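Local coordinates for protein ORF10 (Moritella marina, PDB 6RIW) that probably catalyses ketosynthase-type chain elongation in polyunsaturated fatty acid synthesis, this chain being the ketosynthase and chain length factor didomain of a larger synthase, at residues L570-A581 and D684-V693; M556-A565 and E743-K751. All coordinates share one frame; numbering follows the deposited sequence.

Contact 1 (L570-A581 and D684-V693)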
ATOM      1  N   LEU A 570      -4.078 -15.825 -20.984  1.00 19.06           N
ATOM      2  CA  LEU A 570      -2.897 -14.979 -21.076  1.00 17.15           C
ATOM      3  C   LEU A 570      -1.664 -15.800 -21.469  1.00 18.42           C
ATOM      4  O   LEU A 570      -1.616 -17.019 -21.304  1.00 16.96           O
ATOM      5  CB  LEU A 570      -2.657 -14.248 -19.752  1.00 16.80           C
ATOM      6  CG  LEU A 570      -3.750 -13.240 -19.361  1.00 17.81           C
ATOM      7  CD1 LEU A 570      -3.303 -12.387 -18.181  1.00 18.19           C
ATOM      8  CD2 LEU A 570      -4.153 -12.343 -20.539  1.00 18.55           C
ATOM      9  N   VAL A 571      -0.654 -15.093 -21.971  1.00 19.83           N
ATOM     10  CA  VAL A 571       0.578 -15.670 -22.509  1.00 22.61           C
ATOM     11  C   VAL A 571       1.767 -15.088 -21.754  1.00 21.97           C
ATOM     12  O   VAL A 571       1.854 -13.866 -21.579  1.00 20.07           O
ATOM     13  CB  VAL A 571       0.715 -15.372 -24.017  1.00 23.25           C
ATOM     14  CG1 VAL A 571       2.048 -15.904 -24.554  1.00 24.92           C
ATOM     15  CG2 VAL A 571      -0.472 -15.966 -24.786  1.00 23.13           C
ATOM     16  N   GLU A 572       2.700 -15.956 -21.351  1.00 22.13           N
ATOM     17  CA  GLU A 572       3.896 -15.520 -20.640  1.00 22.80           C
ATOM     18  C   GLU A 572       4.768 -14.613 -21.502  1.00 24.82           C
ATOM     19  O   GLU A 572       4.775 -14.696 -22.737  1.00 21.27           O
ATOM     20  CB  GLU A 572       4.707 -16.736 -20.179  1.00 26.73           C
ATOM     21  CG  GLU A 572       3.888 -17.756 -19.405  1.00 29.53           C
ATOM     22  CD  GLU A 572       4.724 -18.890 -18.793  1.00 42.11           C
ATOM     23  OE1 GLU A 572       5.866 -19.147 -19.258  1.00 36.71           O
ATOM     24  OE2 GLU A 572       4.217 -19.534 -17.843  1.00 43.75           O
ATOM     25  N   GLY A 573       5.500 -13.722 -20.833  1.00 20.99           N
ATOM     26  CA  GLY A 573       6.471 -12.873 -21.492  1.00 22.06           C
ATOM     27  C   GLY A 573       5.928 -11.613 -22.119  1.00 24.65           C
ATOM     28  O   GLY A 573       6.628 -10.984 -22.914  1.00 25.83           O
ATOM     29  N   ARG A 574       4.712 -11.208 -21.775  1.00 21.10           N
ATOM     30  CA  ARG A 574       4.030 -10.116 -22.446  1.00 20.20           C
ATOM     31  C   ARG A 574       3.942  -8.892 -21.541  1.00 19.92           C
ATOM     32  O   ARG A 574       4.172  -8.964 -20.333  1.00 16.53           O
ATOM     33  CB  ARG A 574       2.629 -10.552 -22.879  1.00 23.71           C
ATOM     34  CG  ARG A 574       2.635 -11.720 -23.858  1.00 28.68           C
ATOM     35  CD  ARG A 574       3.131 -11.276 -25.243  1.00 31.88           C
ATOM     36  NE  ARG A 574       2.951 -12.336 -26.239  1.00 37.83           N
ATOM     37  CZ  ARG A 574       1.786 -12.647 -26.802  1.00 38.92           C
ATOM     38  NH1 ARG A 574       0.687 -11.983 -26.475  1.00 37.96           N
ATOM     39  NH2 ARG A 574       1.717 -13.623 -27.701  1.00 40.97           N
ATOM     40  N   ASN A 575       3.614  -7.762 -22.161  1.00 18.66           N
ATOM     41  CA  ASN A 575       3.451  -6.470 -21.499  1.00 20.05           C
ATOM     42  C   ASN A 575       2.067  -6.494 -20.862  1.00 16.99           C
ATOM     43  O   ASN A 575       1.083  -6.083 -21.466  1.00 18.77           O
ATOM     44  CB  ASN A 575       3.598  -5.337 -22.512  1.00 21.83           C
ATOM     45  CG  ASN A 575       3.529  -3.942 -21.877  1.00 20.60           C
ATOM     46  OD1 ASN A 575       3.409  -3.797 -20.659  1.00 20.90           O
ATOM     47  ND2 ASN A 575       3.605  -2.910 -22.713  1.00 21.80           N
ATOM     48  N   VAL A 576       1.986  -7.054 -19.658  1.00 15.94           N
ATOM     49  CA  VAL A 576       0.738  -7.180 -18.908  1.00 16.57           C
ATOM     50  C   VAL A 576       0.954  -6.543 -17.550  1.00 16.09           C
ATOM     51  O   VAL A 576       2.002  -6.757 -16.921  1.00 15.53           O
ATOM     52  CB  VAL A 576       0.310  -8.654 -18.755  1.00 14.62           C
ATOM     53  CG1 VAL A 576      -0.825  -8.843 -17.699  1.00 12.67           C
ATOM     54  CG2 VAL A 576      -0.146  -9.200 -20.093  1.00 15.83           C
ATOM     55  N   ALA A 577      -0.033  -5.769 -17.094  1.00 13.79           N
ATOM     56  CA  ALA A 577       0.012  -5.130 -15.780  1.00 14.65           C
ATOM     57  C   ALA A 577      -0.735  -5.953 -14.727  1.00 15.18           C
ATOM     58  O   ALA A 577      -1.693  -6.671 -15.026  1.00 11.51           O
ATOM     59  CB  ALA A 577      -0.579  -3.721 -15.845  1.00 12.03           C
ATOM     60  N   VAL A 578      -0.279  -5.850 -13.480  1.00 13.52           N
ATOM     61  CA  VAL A 578      -0.903  -6.542 -12.354  1.00 12.49           C
ATOM     62  C   VAL A 578      -1.222  -5.491 -11.296  1.00 15.05           C
ATOM     63  O   VAL A 578      -0.307  -4.831 -10.785  1.00 15.77           O
ATOM     64  CB  VAL A 578       0.004  -7.641 -11.774  1.00 14.58           C
ATOM     65  CG1 VAL A 578      -0.694  -8.379 -10.633  1.00 13.51           C
ATOM     66  CG2 VAL A 578       0.411  -8.675 -12.860  1.00 14.52           C
ATOM     67  N   LEU A 579      -2.508  -5.296 -11.002  1.00 11.90           N
ATOM     68  CA  LEU A 579      -2.937  -4.351  -9.983  1.00 11.11           C
ATOM     69  C   LEU A 579      -3.563  -5.145  -8.851  1.00 12.96           C
ATOM     70  O   LEU A 579      -4.448  -5.969  -9.096  1.00 15.45           O
ATOM     71  CB  LEU A 579      -3.958  -3.349 -10.545  1.00 11.66           C
ATOM     72  CG  LEU A 579      -3.582  -2.635 -11.849  1.00 14.83           C
ATOM     73  CD1 LEU A 579      -4.719  -1.730 -12.244  1.00 11.47           C
ATOM     74  CD2 LEU A 579      -2.296  -1.814 -11.675  1.00 14.78           C
ATOM     75  N   VAL A 580      -3.099  -4.934  -7.622  1.00 10.88           N
ATOM     76  CA  VAL A 580      -3.660  -5.673  -6.491  1.00 10.08           C
ATOM     77  C   VAL A 580      -4.377  -4.682  -5.577  1.00 11.15           C
ATOM     78  O   VAL A 580      -3.738  -3.843  -4.934  1.00 10.61           O
ATOM     79  CB  VAL A 580      -2.583  -6.452  -5.728  1.00 13.18           C
ATOM     80  CG1 VAL A 580      -3.203  -7.194  -4.542  1.00 12.31           C
ATOM     81  CG2 VAL A 580      -1.872  -7.441  -6.674  1.00 15.87           C
ATOM     82  N   ALA A 581      -5.698  -4.804  -5.497  1.00  9.89           N
ATOM     83  CA  ALA A 581      -6.496  -4.041  -4.549  1.00  9.88           C
ATOM     84  C   ALA A 581      -6.361  -4.651  -3.162  1.00 12.74           C
ATOM     85  O   ALA A 581      -6.612  -5.844  -2.978  1.00 11.10           O
ATOM     86  CB  ALA A 581      -7.962  -4.028  -4.987  1.00 10.73           C
ATOM     87  N   ASP A 684       0.847   0.724 -24.101  1.00 21.36           N
ATOM     88  CA  ASP A 684       0.643  -0.408 -25.000  1.00 24.44           C
ATOM     89  C   ASP A 684       0.380  -1.710 -24.256  1.00 24.04           C
ATOM     90  O   ASP A 684       0.432  -2.788 -24.865  1.00 20.44           O
ATOM     91  CB  ASP A 684       1.854  -0.577 -25.923  1.00 27.99           C
ATOM     92  CG  ASP A 684       2.106   0.656 -26.757  1.00 39.50           C
ATOM     93  OD1 ASP A 684       1.112   1.277 -27.210  1.00 37.71           O
ATOM     94  OD2 ASP A 684       3.296   1.011 -26.943  1.00 48.49           O
ATOM     95  N   VAL A 685       0.093  -1.636 -22.955  1.00 20.26           N
ATOM     96  CA  VAL A 685      -0.197  -2.834 -22.188  1.00 18.46           C
ATOM     97  C   VAL A 685      -1.315  -3.624 -22.867  1.00 16.69           C
ATOM     98  O   VAL A 685      -2.291  -3.055 -23.372  1.00 19.44           O
ATOM     99  CB  VAL A 685      -0.545  -2.430 -20.742  1.00 17.20           C
ATOM    100  CG1 VAL A 685      -1.870  -1.650 -20.689  1.00 17.89           C
ATOM    101  CG2 VAL A 685      -0.566  -3.633 -19.845  1.00 20.96           C
ATOM    102  N   GLU A 686      -1.152  -4.946 -22.921  1.00 17.42           N
ATOM    103  CA  GLU A 686      -2.083  -5.817 -23.642  1.00 16.43           C
ATOM    104  C   GLU A 686      -3.245  -6.308 -22.783  1.00 18.53           C
ATOM    105  O   GLU A 686      -4.330  -6.596 -23.312  1.00 19.02           O
ATOM    106  CB  GLU A 686      -1.334  -7.044 -24.175  1.00 24.20           C
ATOM    107  CG  GLU A 686      -0.217  -6.719 -25.143  1.00 27.70           C
ATOM    108  CD  GLU A 686       0.760  -7.884 -25.322  1.00 34.74           C
ATOM    109  OE1 GLU A 686       0.304  -9.055 -25.307  1.00 28.70           O
ATOM    110  OE2 GLU A 686       1.984  -7.617 -25.474  1.00 37.71           O
ATOM    111  N   ALA A 687      -3.027  -6.468 -21.480  1.00 15.01           N
ATOM    112  CA  ALA A 687      -4.078  -6.922 -20.568  1.00 12.42           C
ATOM    113  C   ALA A 687      -3.721  -6.430 -19.180  1.00 14.70           C
ATOM    114  O   ALA A 687      -2.571  -6.068 -18.913  1.00 15.45           O
ATOM    115  CB  ALA A 687      -4.237  -8.448 -20.543  1.00 13.72           C
ATOM    116  N   VAL A 688      -4.715  -6.434 -18.291  1.00 14.44           N
ATOM    117  CA  VAL A 688      -4.502  -6.056 -16.897  1.00 13.62           C
ATOM    118  C   VAL A 688      -5.152  -7.108 -16.017  1.00 13.48           C
ATOM    119  O   VAL A 688      -6.325  -7.452 -16.217  1.00 13.86           O
ATOM    120  CB  VAL A 688      -5.075  -4.661 -16.578  1.00 14.70           C
ATOM    121  CG1 VAL A 688      -4.954  -4.355 -15.075  1.00 12.41           C
ATOM    122  CG2 VAL A 688      -4.395  -3.576 -17.418  1.00 12.91           C
ATOM    123  N   ILE A 689      -4.375  -7.664 -15.094  1.00  9.91           N
ATOM    124  CA  ILE A 689      -4.917  -8.528 -14.053  1.00 11.77           C
ATOM    125  C   ILE A 689      -5.282  -7.616 -12.900  1.00 12.20           C
ATOM    126  O   ILE A 689      -4.432  -6.856 -12.420  1.00 12.24           O
ATOM    127  CB  ILE A 689      -3.889  -9.575 -13.600  1.00 13.21           C
ATOM    128  CG1 ILE A 689      -3.457 -10.454 -14.774  1.00 14.89           C
ATOM    129  CG2 ILE A 689      -4.457 -10.408 -12.465  1.00 12.36           C
ATOM    130  CD1 ILE A 689      -2.497 -11.566 -14.386  1.00 13.15           C
ATOM    131  N   ILE A 690      -6.535  -7.669 -12.453  1.00 12.25           N
ATOM    132  CA  ILE A 690      -6.920  -6.968 -11.226  1.00 10.35           C
ATOM    133  C   ILE A 690      -7.212  -8.030 -10.181  1.00 11.23           C
ATOM    134  O   ILE A 690      -8.181  -8.779 -10.312  1.00 10.59           O
ATOM    135  CB  ILE A 690      -8.129  -6.050 -11.413  1.00 10.91           C
ATOM    136  CG1 ILE A 690      -7.853  -5.048 -12.546  1.00 10.17           C
ATOM    137  CG2 ILE A 690      -8.407  -5.324 -10.064  1.00 12.62           C
ATOM    138  CD1 ILE A 690      -9.030  -4.115 -12.838  1.00 11.82           C
ATOM    139  N   ALA A 691      -6.362  -8.121  -9.165  1.00  9.65           N
ATOM    140  CA  ALA A 691      -6.586  -9.064  -8.079  1.00 10.06           C
ATOM    141  C   ALA A 691      -6.947  -8.286  -6.822  1.00  9.76           C
ATOM    142  O   ALA A 691      -6.716  -7.071  -6.709  1.00 13.57           O
ATOM    143  CB  ALA A 691      -5.352  -9.950  -7.840  1.00 13.32           C
ATOM    144  N   ALA A 692      -7.561  -8.977  -5.883  1.00  9.65           N
ATOM    145  CA  ALA A 692      -7.988  -8.303  -4.667  1.00  8.93           C
ATOM    146  C   ALA A 692      -7.892  -9.308  -3.543  1.00 12.74           C
ATOM    147  O   ALA A 692      -8.229 -10.472  -3.739  1.00 10.56           O
ATOM    148  CB  ALA A 692      -9.426  -7.790  -4.775  1.00 11.10           C
ATOM    149  N   VAL A 693      -7.475  -8.862  -2.362  1.00 10.36           N
ATOM    150  CA  VAL A 693      -7.399  -9.777  -1.228  1.00  9.05           C
ATOM    151  C   VAL A 693      -7.629  -8.985   0.047  1.00 10.78           C
ATOM    152  O   VAL A 693      -7.100  -7.879   0.218  1.00 10.84           O
ATOM    153  CB  VAL A 693      -6.057 -10.539  -1.185  1.00 10.71           C
ATOM    154  CG1 VAL A 693      -4.867  -9.580  -1.183  1.00 12.01           C
ATOM    155  CG2 VAL A 693      -5.996 -11.473   0.025  1.00 11.52           C
TER
HETATM  156  O   HOH W   1       3.874   0.351 -22.487  1.00 28.83           O

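Contact 2 (M556-A565 and E743-K751)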
ATOM      1  N   MET A 556      -2.907 -16.348  -1.074  1.00 16.26           N
ATOM      2  CA  MET A 556      -4.273 -16.309  -1.591  1.00 15.02           C
ATOM      3  C   MET A 556      -4.362 -15.481  -2.860  1.00 18.06           C
ATOM      4  O   MET A 556      -5.034 -15.886  -3.817  1.00 17.27           O
ATOM      5  CB  MET A 556      -5.235 -15.743  -0.551  1.00 19.06           C
ATOM      6  CG  MET A 556      -5.447 -16.630   0.635  1.00 23.62           C
ATOM      7  SD  MET A 556      -6.841 -17.735   0.375  1.00 35.76           S
ATOM      8  CE  MET A 556      -8.212 -16.582   0.404  1.00 20.83           C
ATOM      9  N   MET A 557      -3.721 -14.298  -2.872  1.00 17.11           N
ATOM     10  CA  MET A 557      -3.752 -13.440  -4.054  1.00 15.11           C
ATOM     11  C   MET A 557      -3.069 -14.124  -5.232  1.00 16.01           C
ATOM     12  O   MET A 557      -3.540 -14.050  -6.375  1.00 15.58           O
ATOM     13  CB  MET A 557      -3.067 -12.096  -3.756  1.00 14.51           C
ATOM     14  CG  MET A 557      -2.781 -11.250  -5.014  1.00 18.30           C
ATOM     15  SD  MET A 557      -1.121 -11.555  -5.715  1.00 24.28           S
ATOM     16  CE  MET A 557      -1.340 -10.939  -7.387  1.00 20.29           C
ATOM     17  N   MET A 558      -1.955 -14.795  -4.973  1.00 13.58           N
ATOM     18  CA  MET A 558      -1.196 -15.399  -6.064  1.00 16.39           C
ATOM     19  C   MET A 558      -1.993 -16.506  -6.732  1.00 15.71           C
ATOM     20  O   MET A 558      -1.979 -16.638  -7.962  1.00 15.11           O
ATOM     21  CB  MET A 558       0.130 -15.938  -5.531  1.00 16.53           C
ATOM     22  CG  MET A 558       1.137 -14.839  -5.224  1.00 20.10           C
ATOM     23  SD  MET A 558       2.273 -15.428  -3.951  1.00 31.05           S
ATOM     24  CE  MET A 558       3.311 -16.453  -4.979  1.00 26.34           C
ATOM     25  N   GLN A 559      -2.684 -17.323  -5.932  1.00 16.07           N
ATOM     26  CA  GLN A 559      -3.451 -18.433  -6.488  1.00 16.12           C
ATOM     27  C   GLN A 559      -4.608 -17.942  -7.357  1.00 17.57           C
ATOM     28  O   GLN A 559      -4.813 -18.455  -8.463  1.00 16.66           O
ATOM     29  CB  GLN A 559      -3.970 -19.329  -5.368  1.00 20.21           C
ATOM     30  CG  GLN A 559      -4.651 -20.575  -5.848  1.00 24.74           C
ATOM     31  CD  GLN A 559      -4.671 -21.648  -4.780  1.00 32.35           C
ATOM     32  OE1 GLN A 559      -5.403 -21.539  -3.796  1.00 34.41           O
ATOM     33  NE2 GLN A 559      -3.844 -22.681  -4.959  1.00 33.20           N
ATOM     34  N   VAL A 560      -5.391 -16.961  -6.878  1.00 13.01           N
ATOM     35  CA  VAL A 560      -6.536 -16.533  -7.685  1.00 14.85           C
ATOM     36  C   VAL A 560      -6.067 -15.789  -8.931  1.00 14.46           C
ATOM     37  O   VAL A 560      -6.676 -15.918 -10.002  1.00 14.84           O
ATOM     38  CB  VAL A 560      -7.552 -15.697  -6.873  1.00 15.27           C
ATOM     39  CG1 VAL A 560      -8.177 -16.528  -5.750  1.00 15.45           C
ATOM     40  CG2 VAL A 560      -6.935 -14.374  -6.320  1.00 12.24           C
ATOM     41  N   ALA A 561      -4.989 -15.006  -8.821  1.00 12.07           N
ATOM     42  CA  ALA A 561      -4.487 -14.272  -9.982  1.00 12.72           C
ATOM     43  C   ALA A 561      -3.973 -15.229 -11.048  1.00 15.36           C
ATOM     44  O   ALA A 561      -4.251 -15.056 -12.242  1.00 14.30           O
ATOM     45  CB  ALA A 561      -3.359 -13.307  -9.583  1.00 13.50           C
ATOM     46  N   ASP A 562      -3.227 -16.248 -10.623  1.00 15.86           N
ATOM     47  CA  ASP A 562      -2.734 -17.274 -11.544  1.00 17.37           C
ATOM     48  C   ASP A 562      -3.887 -17.964 -12.262  1.00 16.67           C
ATOM     49  O   ASP A 562      -3.847 -18.156 -13.482  1.00 16.88           O
ATOM     50  CB  ASP A 562      -1.900 -18.294 -10.766  1.00 16.87           C
ATOM     51  CG  ASP A 562      -1.131 -19.254 -11.678  1.00 19.81           C
ATOM     52  OD1 ASP A 562      -0.454 -18.795 -12.620  1.00 21.34           O
ATOM     53  OD2 ASP A 562      -1.198 -20.474 -11.421  1.00 22.55           O
ATOM     54  N   ASN A 563      -4.928 -18.341 -11.516  1.00 14.57           N
ATOM     55  CA  ASN A 563      -6.071 -19.026 -12.114  1.00 17.19           C
ATOM     56  C   ASN A 563      -6.826 -18.112 -13.073  1.00 19.50           C
ATOM     57  O   ASN A 563      -7.223 -18.542 -14.167  1.00 18.82           O
ATOM     58  CB  ASN A 563      -7.006 -19.550 -11.017  1.00 16.76           C
ATOM     59  CG  ASN A 563      -6.426 -20.739 -10.285  1.00 22.84           C
ATOM     60  OD1 ASN A 563      -5.539 -21.418 -10.799  1.00 25.02           O
ATOM     61  ND2 ASN A 563      -6.923 -21.001  -9.085  1.00 22.57           N
ATOM     62  N   ALA A 564      -7.016 -16.839 -12.698  1.00 14.21           N
ATOM     63  CA  ALA A 564      -7.684 -15.906 -13.599  1.00 14.66           C
ATOM     64  C   ALA A 564      -6.874 -15.704 -14.886  1.00 16.28           C
ATOM     65  O   ALA A 564      -7.446 -15.607 -15.981  1.00 14.68           O
ATOM     66  CB  ALA A 564      -7.934 -14.568 -12.879  1.00 12.10           C
ATOM     67  N   ALA A 565      -5.541 -15.654 -14.772  1.00 14.96           N
ATOM     68  CA  ALA A 565      -4.694 -15.463 -15.949  1.00 17.20           C
ATOM     69  C   ALA A 565      -4.817 -16.640 -16.905  1.00 17.82           C
ATOM     70  O   ALA A 565      -4.896 -16.455 -18.127  1.00 17.86           O
ATOM     71  CB  ALA A 565      -3.237 -15.272 -15.527  1.00 16.19           C
ATOM     72  N   GLU A 743     -14.219 -13.067   4.323  1.00 10.26           N
ATOM     73  CA  GLU A 743     -12.860 -12.802   3.857  1.00 11.37           C
ATOM     74  C   GLU A 743     -12.571 -13.621   2.607  1.00 11.60           C
ATOM     75  O   GLU A 743     -13.308 -14.556   2.269  1.00 11.39           O
ATOM     76  CB  GLU A 743     -11.817 -13.101   4.951  1.00 11.83           C
ATOM     77  CG  GLU A 743     -11.738 -14.572   5.358  1.00 12.48           C
ATOM     78  CD  GLU A 743     -10.782 -14.795   6.542  1.00 13.95           C
ATOM     79  OE1 GLU A 743     -10.029 -13.857   6.883  1.00 13.10           O
ATOM     80  OE2 GLU A 743     -10.777 -15.906   7.141  1.00 11.94           O
ATOM     81  N   GLY A 744     -11.485 -13.264   1.925  1.00 11.28           N
ATOM     82  CA  GLY A 744     -11.058 -14.027   0.773  1.00 12.74           C
ATOM     83  C   GLY A 744     -10.299 -13.173  -0.228  1.00 13.70           C
ATOM     84  O   GLY A 744      -9.746 -12.132   0.104  1.00 12.93           O
ATOM     85  N   ALA A 745     -10.257 -13.678  -1.457  1.00 11.77           N
ATOM     86  CA  ALA A 745      -9.435 -13.104  -2.512  1.00 10.90           C
ATOM     87  C   ALA A 745     -10.086 -13.461  -3.839  1.00 11.78           C
ATOM     88  O   ALA A 745     -10.772 -14.478  -3.942  1.00 12.30           O
ATOM     89  CB  ALA A 745      -7.984 -13.628  -2.454  1.00 10.75           C
ATOM     90  N   ALA A 746      -9.887 -12.611  -4.842  1.00 10.79           N
ATOM     91  CA  ALA A 746     -10.435 -12.924  -6.156  1.00 12.87           C
ATOM     92  C   ALA A 746      -9.686 -12.102  -7.191  1.00 12.24           C
ATOM     93  O   ALA A 746      -8.982 -11.139  -6.852  1.00 12.53           O
ATOM     94  CB  ALA A 746     -11.957 -12.654  -6.204  1.00 11.21           C
ATOM     95  N   ALA A 747      -9.829 -12.493  -8.464  1.00 12.57           N
ATOM     96  CA  ALA A 747      -9.092 -11.805  -9.511  1.00  9.64           C
ATOM     97  C   ALA A 747      -9.869 -11.874 -10.811  1.00 12.61           C
ATOM     98  O   ALA A 747     -10.673 -12.796 -11.026  1.00 12.40           O
ATOM     99  CB  ALA A 747      -7.676 -12.395  -9.712  1.00 12.20           C
ATOM    100  N   ILE A 748      -9.658 -10.856 -11.656  1.00 10.62           N
ATOM    101  CA  ILE A 748     -10.228 -10.812 -12.998  1.00 10.13           C
ATOM    102  C   ILE A 748      -9.136 -10.366 -13.959  1.00 12.59           C
ATOM    103  O   ILE A 748      -8.154  -9.729 -13.577  1.00 11.45           O
ATOM    104  CB  ILE A 748     -11.451  -9.864 -13.114  1.00  9.65           C
ATOM    105  CG1 ILE A 748     -11.079  -8.416 -12.804  1.00 11.55           C
ATOM    106  CG2 ILE A 748     -12.616 -10.370 -12.268  1.00 10.80           C
ATOM    107  CD1 ILE A 748     -12.265  -7.424 -13.047  1.00 14.09           C
ATOM    108  N   VAL A 749      -9.314 -10.734 -15.222  1.00 11.78           N
ATOM    109  CA  VAL A 749      -8.469 -10.272 -16.313  1.00 10.14           C
ATOM    110  C   VAL A 749      -9.349  -9.423 -17.207  1.00 13.19           C
ATOM    111  O   VAL A 749     -10.447  -9.853 -17.575  1.00 12.14           O
ATOM    112  CB  VAL A 749      -7.866 -11.443 -17.111  1.00 12.95           C
ATOM    113  CG1 VAL A 749      -7.100 -10.904 -18.319  1.00 14.26           C
ATOM    114  CG2 VAL A 749      -6.985 -12.338 -16.230  1.00 14.18           C
ATOM    115  N   VAL A 750      -8.883  -8.222 -17.542  1.00  9.68           N
ATOM    116  CA  VAL A 750      -9.629  -7.325 -18.407  1.00 10.67           C
ATOM    117  C   VAL A 750      -8.767  -6.949 -19.612  1.00 12.30           C
ATOM    118  O   VAL A 750      -7.541  -6.823 -19.528  1.00 14.08           O
ATOM    119  CB  VAL A 750     -10.136  -6.060 -17.669  1.00 10.55           C
ATOM    120  CG1 VAL A 750     -11.181  -6.429 -16.605  1.00 11.44           C
ATOM    121  CG2 VAL A 750      -8.965  -5.239 -17.052  1.00 13.04           C
ATOM    122  N   LYS A 751      -9.432  -6.766 -20.745  1.00 13.79           N
ATOM    123  CA  LYS A 751      -8.847  -6.227 -21.966  1.00 13.85           C
ATOM    124  C   LYS A 751      -9.842  -5.247 -22.558  1.00 13.95           C
ATOM    125  O   LYS A 751     -11.044  -5.337 -22.273  1.00 13.64           O
ATOM    126  CB  LYS A 751      -8.561  -7.336 -22.990  1.00 16.05           C
ATOM    127  CG  LYS A 751      -7.270  -8.137 -22.767  1.00 17.72           C
ATOM    128  CD  LYS A 751      -7.089  -9.077 -23.979  1.00 21.86           C
ATOM    129  CE  LYS A 751      -5.772  -9.810 -24.005  1.00 25.91           C
ATOM    130  NZ  LYS A 751      -5.735 -10.694 -25.220  1.00 24.07           N
TER

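Contact 1 (L570-A581 and D684-V693)
Ala691 O takes the N-H of Ala581 at 2.8 Å and, as a second and weaker partner, the CA-H of Val580. The same pairing recurs along the two parallel strands: Leu579 N reaches Ile689 O at 2.9 Å with an almost straight N-H...O angle (177°), while Ala577 O and Leu579 O receive Ile689 N and Ala691 N. At the N-terminal end of the pairing, Glu686 N bonds to Asn575 O, whereas Ala687 N is buried without a partner. Here Arg574 NH1 meets Glu686 OE1 on its syn side at 3.2 Å, a salt bridge whose guanidinium and carboxylate planes are turned 43° apart. Leu570, in the loop before strand 576-581, packs on the face carrying Ala687 and Ile689: with CG anti to its carbonyl carbon (chi1 -65°), its CD1 rests 3.9 Å from Ile689 CG1 and its CD2 as far from Ala687 CB. On the other face Leu579 CD1 lies 3.9 Å from Val688 CG1, and helix 668-682 covers Ala581, Ile690 and Ala692. Helices 552-567 and 642-653 cover the face of Val578, Val580 and Ile689. Parallel strands so flanked form part of the mixed sheet in one thiolase-fold half, as in ketosynthases.

Contact 2 (M556-A565 and E743-K751)
Ala747 CB projects from the strand into the helix backbone, 3.7 Å from both Val560 O and Ala561 CA, with Ala564 CB at 3.8 Å on the next turn. Val560 lies over the strand itself: CG2, placed between its own backbone N and carbonyl carbon (chi1 of CG1 -64°), comes 3.7 Å from Ala746 C, while CG1 turns to Ala745 O. Replacing Val560 with an alanine would remove both branches and would probably open a gap above the peptide between Ala745 and Ala746. One turn earlier Met556 brings CB to 4.0 Å from Ala745 CB and bends its chain so that CE reaches Gly744 CA at 3.8 Å. The backbone angles of Gly744 leave little room for a CB beside the Glu743 carbonyl. Toward the helix's other end, Val749 CG2 is pressed against Ala564 O at 3.3 Å, a close fit.

No hydrogen bond joins helix and strand; the alanines are small enough to let their axes approach to 6.8 Å, running 28° apart. The next shell holds the helix in place. Asp562 is held by Arg539 and Trp653 NE1 and, within its own helix, by Lys566, while Asn563 ND2 bonds to Asp475 OD2 of the neighbouring strand 469-478, and Met557 leans on Ile649 of helix 642-653. On the strand's reverse face, Ala746 and Ile748 meet Met843 and Ile847 of helix 841-854, while backbone bonds tie the strand to its neighbours on both edges. A strand held in this way between an outer helix and a helix of the other half is what the layered alpha-beta-alpha-beta-alpha thiolase fold of the ketosynthases is built from.

Overall arrangement
Strand 687-693 joins the two contacts, whose centres lie 10 Å apart. One edge pairs with 576-581 in contact 1; the other runs antiparallel to 743-751 of contact 2, with probable hydrogen bonds from Ala692 N to Ala746 O (2.8 Å) and from Ile690 N to Ile748 O (2.9 Å). Helix 556-565 packs on one face of this sheet, nearly along strand 744-751, and its Ala565 also covers Leu570 and Ile689 of contact 1. Both belong to the second ketosynthase-like unit, probably the chain length factor. The side chain of Asp684 is about 8 Å from that of the magnesium ligand Met1 and about 14 Å from the ion; contact 2 lies away from this site.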